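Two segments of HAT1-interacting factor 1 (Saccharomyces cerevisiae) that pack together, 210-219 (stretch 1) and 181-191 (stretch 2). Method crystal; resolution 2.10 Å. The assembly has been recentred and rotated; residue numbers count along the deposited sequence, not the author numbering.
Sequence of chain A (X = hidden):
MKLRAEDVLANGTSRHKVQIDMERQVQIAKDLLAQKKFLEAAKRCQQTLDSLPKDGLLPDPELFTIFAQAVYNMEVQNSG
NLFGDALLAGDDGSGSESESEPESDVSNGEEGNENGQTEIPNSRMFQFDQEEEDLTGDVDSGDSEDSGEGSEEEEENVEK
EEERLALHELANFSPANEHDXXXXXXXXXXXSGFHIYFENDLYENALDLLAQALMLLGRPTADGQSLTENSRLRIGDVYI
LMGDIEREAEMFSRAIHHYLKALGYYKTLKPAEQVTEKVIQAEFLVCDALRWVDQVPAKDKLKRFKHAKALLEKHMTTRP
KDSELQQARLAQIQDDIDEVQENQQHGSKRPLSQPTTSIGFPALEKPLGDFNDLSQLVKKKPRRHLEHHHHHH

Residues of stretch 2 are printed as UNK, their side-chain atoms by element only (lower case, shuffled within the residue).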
# COMPACT_ATOMS: atom_id res chain seq x y z
N LEU A 210 2.59 8.58 -2.41
CA LEU A 210 3.04 7.22 -2.11
C LEU A 210 4.10 6.73 -3.10
O LEU A 210 5.04 6.02 -2.70
CB LEU A 210 1.86 6.26 -2.02
CG LEU A 210 0.95 6.47 -0.83
CD1 LEU A 210 -0.39 5.74 -1.00
CD2 LEU A 210 1.64 6.02 0.47
N ALA A 211 3.98 7.11 -4.39
CA ALA A 211 5.02 6.75 -5.37
C ALA A 211 6.37 7.25 -4.87
O ALA A 211 7.38 6.56 -4.97
CB ALA A 211 4.71 7.32 -6.78
N GLN A 212 6.37 8.44 -4.29
CA GLN A 212 7.59 9.01 -3.72
C GLN A 212 8.01 8.33 -2.41
O GLN A 212 9.20 8.22 -2.14
CB GLN A 212 7.43 10.52 -3.54
CG GLN A 212 7.24 11.25 -4.88
CD GLN A 212 6.86 12.69 -4.71
OE1 GLN A 212 7.72 13.54 -4.50
NE2 GLN A 212 5.56 12.98 -4.82
N ALA A 213 7.06 7.88 -1.60
CA ALA A 213 7.42 7.04 -0.44
C ALA A 213 8.18 5.78 -0.88
O ALA A 213 9.21 5.42 -0.28
CB ALA A 213 6.19 6.66 0.36
N LEU A 214 7.69 5.14 -1.94
CA LEU A 214 8.31 3.94 -2.50
C LEU A 214 9.71 4.25 -2.96
O LEU A 214 10.64 3.51 -2.68
CB LEU A 214 7.54 3.43 -3.72
CG LEU A 214 6.28 2.60 -3.52
CD1 LEU A 214 5.66 2.34 -4.89
CD2 LEU A 214 6.58 1.28 -2.80
N MET A 215 9.82 5.33 -3.71
CA MET A 215 11.10 5.82 -4.21
C MET A 215 12.11 5.91 -3.07
O MET A 215 13.23 5.42 -3.18
CB MET A 215 10.88 7.18 -4.88
CG MET A 215 12.08 8.04 -5.18
SD MET A 215 11.52 9.73 -5.59
CE MET A 215 10.38 9.42 -6.95
N LEU A 216 11.70 6.52 -1.96
CA LEU A 216 12.59 6.75 -0.82
C LEU A 216 12.93 5.44 -0.08
O LEU A 216 14.10 5.16 0.20
CB LEU A 216 11.97 7.78 0.12
CG LEU A 216 11.90 9.20 -0.46
CD1 LEU A 216 10.94 10.10 0.31
CD2 LEU A 216 13.30 9.82 -0.52
N LEU A 217 11.91 4.65 0.23
CA LEU A 217 12.08 3.36 0.90
C LEU A 217 12.91 2.38 0.07
O LEU A 217 13.73 1.64 0.61
CB LEU A 217 10.71 2.74 1.22
CG LEU A 217 9.87 3.44 2.28
CD1 LEU A 217 8.42 2.97 2.22
CD2 LEU A 217 10.45 3.20 3.67
N GLY A 218 12.70 2.39 -1.25
CA GLY A 218 13.38 1.47 -2.16
C GLY A 218 14.75 1.90 -2.67
O GLY A 218 15.45 1.11 -3.32
N ARG A 219 15.13 3.15 -2.40
CA ARG A 219 16.46 3.66 -2.74
C ARG A 219 17.54 2.61 -2.39
O ARG A 219 17.62 2.17 -1.24
CB ARG A 219 16.73 4.95 -1.96
CG ARG A 219 18.03 5.66 -2.31
CD ARG A 219 18.32 6.76 -1.29
NE ARG A 219 19.71 7.25 -1.35
CZ ARG A 219 20.73 6.78 -0.64
NH1 ARG A 219 21.94 7.32 -0.79
NH2 ARG A 219 20.57 5.76 0.21
N UNK A 181 10.24 -2.48 -10.98
CA UNK A 181 10.28 -1.39 -11.98
C UNK A 181 9.45 -0.17 -11.58
O UNK A 181 9.62 0.91 -12.15
o UNK A 181 10.76 -1.98 -15.57
c UNK A 181 9.83 -1.90 -13.37
o UNK A 181 12.14 -2.38 -13.90
c UNK A 181 11.00 -2.11 -14.34
N UNK A 182 8.57 -0.34 -10.61
CA UNK A 182 7.69 0.73 -10.16
C UNK A 182 8.37 1.68 -9.16
O UNK A 182 7.85 2.75 -8.85
o UNK A 182 3.96 -0.86 -8.96
c UNK A 182 6.43 0.11 -9.57
c UNK A 182 4.04 0.38 -8.83
c UNK A 182 5.36 1.08 -9.10
o UNK A 182 3.06 1.08 -8.47
N UNK A 183 9.53 1.29 -8.65
CA UNK A 183 10.26 2.18 -7.75
C UNK A 183 11.08 3.16 -8.59
O UNK A 183 12.02 2.77 -9.26
c UNK A 183 10.29 0.50 -5.90
c UNK A 183 11.08 -0.26 -4.87
c UNK A 183 11.98 2.37 -5.95
c UNK A 183 11.16 1.40 -6.79
N UNK A 184 10.70 4.44 -8.55
CA UNK A 184 11.36 5.46 -9.36
C UNK A 184 12.70 5.83 -8.76
O UNK A 184 12.93 5.64 -7.56
c UNK A 184 8.32 7.85 -9.94
o UNK A 184 8.92 8.93 -10.16
o UNK A 184 7.10 7.80 -9.65
c UNK A 184 10.51 6.72 -9.44
c UNK A 184 9.12 6.55 -10.02
N UNK A 185 13.58 6.38 -9.59
CA UNK A 185 14.83 6.96 -9.14
C UNK A 185 14.55 8.19 -8.30
O UNK A 185 13.65 8.97 -8.59
c UNK A 185 15.71 7.37 -10.33
o UNK A 185 17.44 8.66 -9.26
c UNK A 185 17.15 7.65 -9.94
o UNK A 185 18.02 6.83 -10.31
N UNK A 186 15.38 8.38 -7.27
CA UNK A 186 15.21 9.48 -6.34
C UNK A 186 15.40 10.86 -7.00
O UNK A 186 15.06 11.88 -6.41
c UNK A 186 16.14 9.32 -5.12
c UNK A 186 17.59 9.60 -5.49
c UNK A 186 15.66 10.20 -3.99
N UNK A 187 15.94 10.88 -8.22
CA UNK A 187 16.01 12.11 -9.01
C UNK A 187 14.64 12.70 -9.36
O UNK A 187 14.54 13.88 -9.66
c UNK A 187 16.81 11.88 -10.30
o UNK A 187 16.11 11.04 -11.21
N UNK A 188 13.59 11.88 -9.31
CA UNK A 188 12.24 12.34 -9.67
C UNK A 188 11.40 12.79 -8.47
O UNK A 188 10.21 13.07 -8.60
c UNK A 188 11.54 11.26 -10.50
c UNK A 188 11.68 9.96 -12.71
n UNK A 188 12.46 9.61 -13.71
o UNK A 188 10.66 9.32 -12.40
c UNK A 188 12.09 11.20 -11.94
N UNK A 189 12.05 12.90 -7.30
CA UNK A 189 11.43 13.34 -6.05
C UNK A 189 11.04 14.81 -6.13
O UNK A 189 11.84 15.63 -6.58
c UNK A 189 12.00 13.33 -3.45
c UNK A 189 12.44 13.16 -4.91
c UNK A 189 10.96 12.29 -3.06
c UNK A 189 13.21 13.22 -2.54
N UNK A 190 9.82 15.15 -5.72
CA UNK A 190 9.41 16.56 -5.65
C UNK A 190 10.23 17.27 -4.58
O UNK A 190 10.43 16.74 -3.50
n UNK A 190 5.35 17.92 -6.42
n UNK A 190 4.78 18.22 -8.62
c UNK A 190 7.93 16.70 -5.33
c UNK A 190 5.35 18.68 -7.52
c UNK A 190 7.48 18.16 -5.22
n UNK A 190 5.91 19.89 -7.54
c UNK A 190 5.96 18.29 -5.15
N UNK A 191 10.72 18.46 -4.93
CA UNK A 191 11.53 19.26 -4.01
C UNK A 191 10.76 20.48 -3.49
O UNK A 191 11.09 20.99 -2.43
c UNK A 191 15.43 16.82 -4.47
c UNK A 191 14.35 17.82 -3.98
n UNK A 191 16.30 16.25 -3.37
c UNK A 191 13.74 18.59 -5.15
c UNK A 191 12.83 19.72 -4.69
O HOH W 1 8.45 5.11 -6.95
O HOH W 2 14.57 5.01 -5.52

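Position 181 has four side-chain atoms, two carbons with two oxygens on the second. It lies out of reach of stretch 1. It is Asp181.

Position 182 has three carbons in a row, the third carrying two oxygens. Its middle carbon is 4.4 Å from CD1 of Leu214. This is Glu182, and both carboxylate oxygens are hydrogen-bonded elsewhere in the structure.

Position 183 has four carbons, forked at the first, with one arm two carbons long. The short arm is 3.7 Å from O of Leu214, and the end of the long arm is 4.0 Å from CA of Gly218. This is Ile183. An ideal CB on Gly218 would lie 2.5 Å from CD1 of Ile183, a clash, so the bare glycine makes room for this arm.

Position 184 again has three carbons and a terminal pair of oxygens. One oxygen is 3.8 Å from CB of Ala211, and the other is 3.6 Å from CE of Met215. It is Glu184.

Position 185 has two carbons, the second with two oxygens, and its CB points away from the helix. Its backbone O is 3.7 Å from CE of Met215. It is Asp185.

Position 186 has one carbon bearing two more. One of the two end carbons is 4.2 Å from CD2 of Leu216. It is Val186.

Position 187 has one carbon and one oxygen and touches nothing on stretch 1. It is Ser187. Its N donates to OD2 of Asp185 at 2.9 Å.

Position 188 has three carbons, the last with one oxygen and one nitrogen. Its backbone C is 3.8 Å from CE of Met215. It is Gln188.

Position 189 has four carbons, forked at the second. Its CB is 3.6 Å from SD of Met215, and one end carbon is 4.0 Å from CD2 of Leu216. It is Leu189.

Position 190 has three carbons, a nitrogen, then a carbon with two more nitrogens. Its end leads away, but its backbone N donates to OE1 of Gln212 at 2.9 Å. It is Arg190.

Position 191 has four carbons in a row ending in nitrogen. It makes no contact. It is Lys191.

Met215 is the centre of the contact, with the largest covered area. Its side chain packs against Glu184, Asp185, Val186, Gln188 and Leu189, meeting both backbone and side chains. Leu216 extends the apolar patch. The Arg190 to Gln212 bond is the one direct hydrogen bond across. Water 1 joins O of Ala211 to O of Glu182 and N of Glu184; water 2 joins O of Met215 to O of Glu184.

Stretch 2 (181-191) DEIEDVSQLRK
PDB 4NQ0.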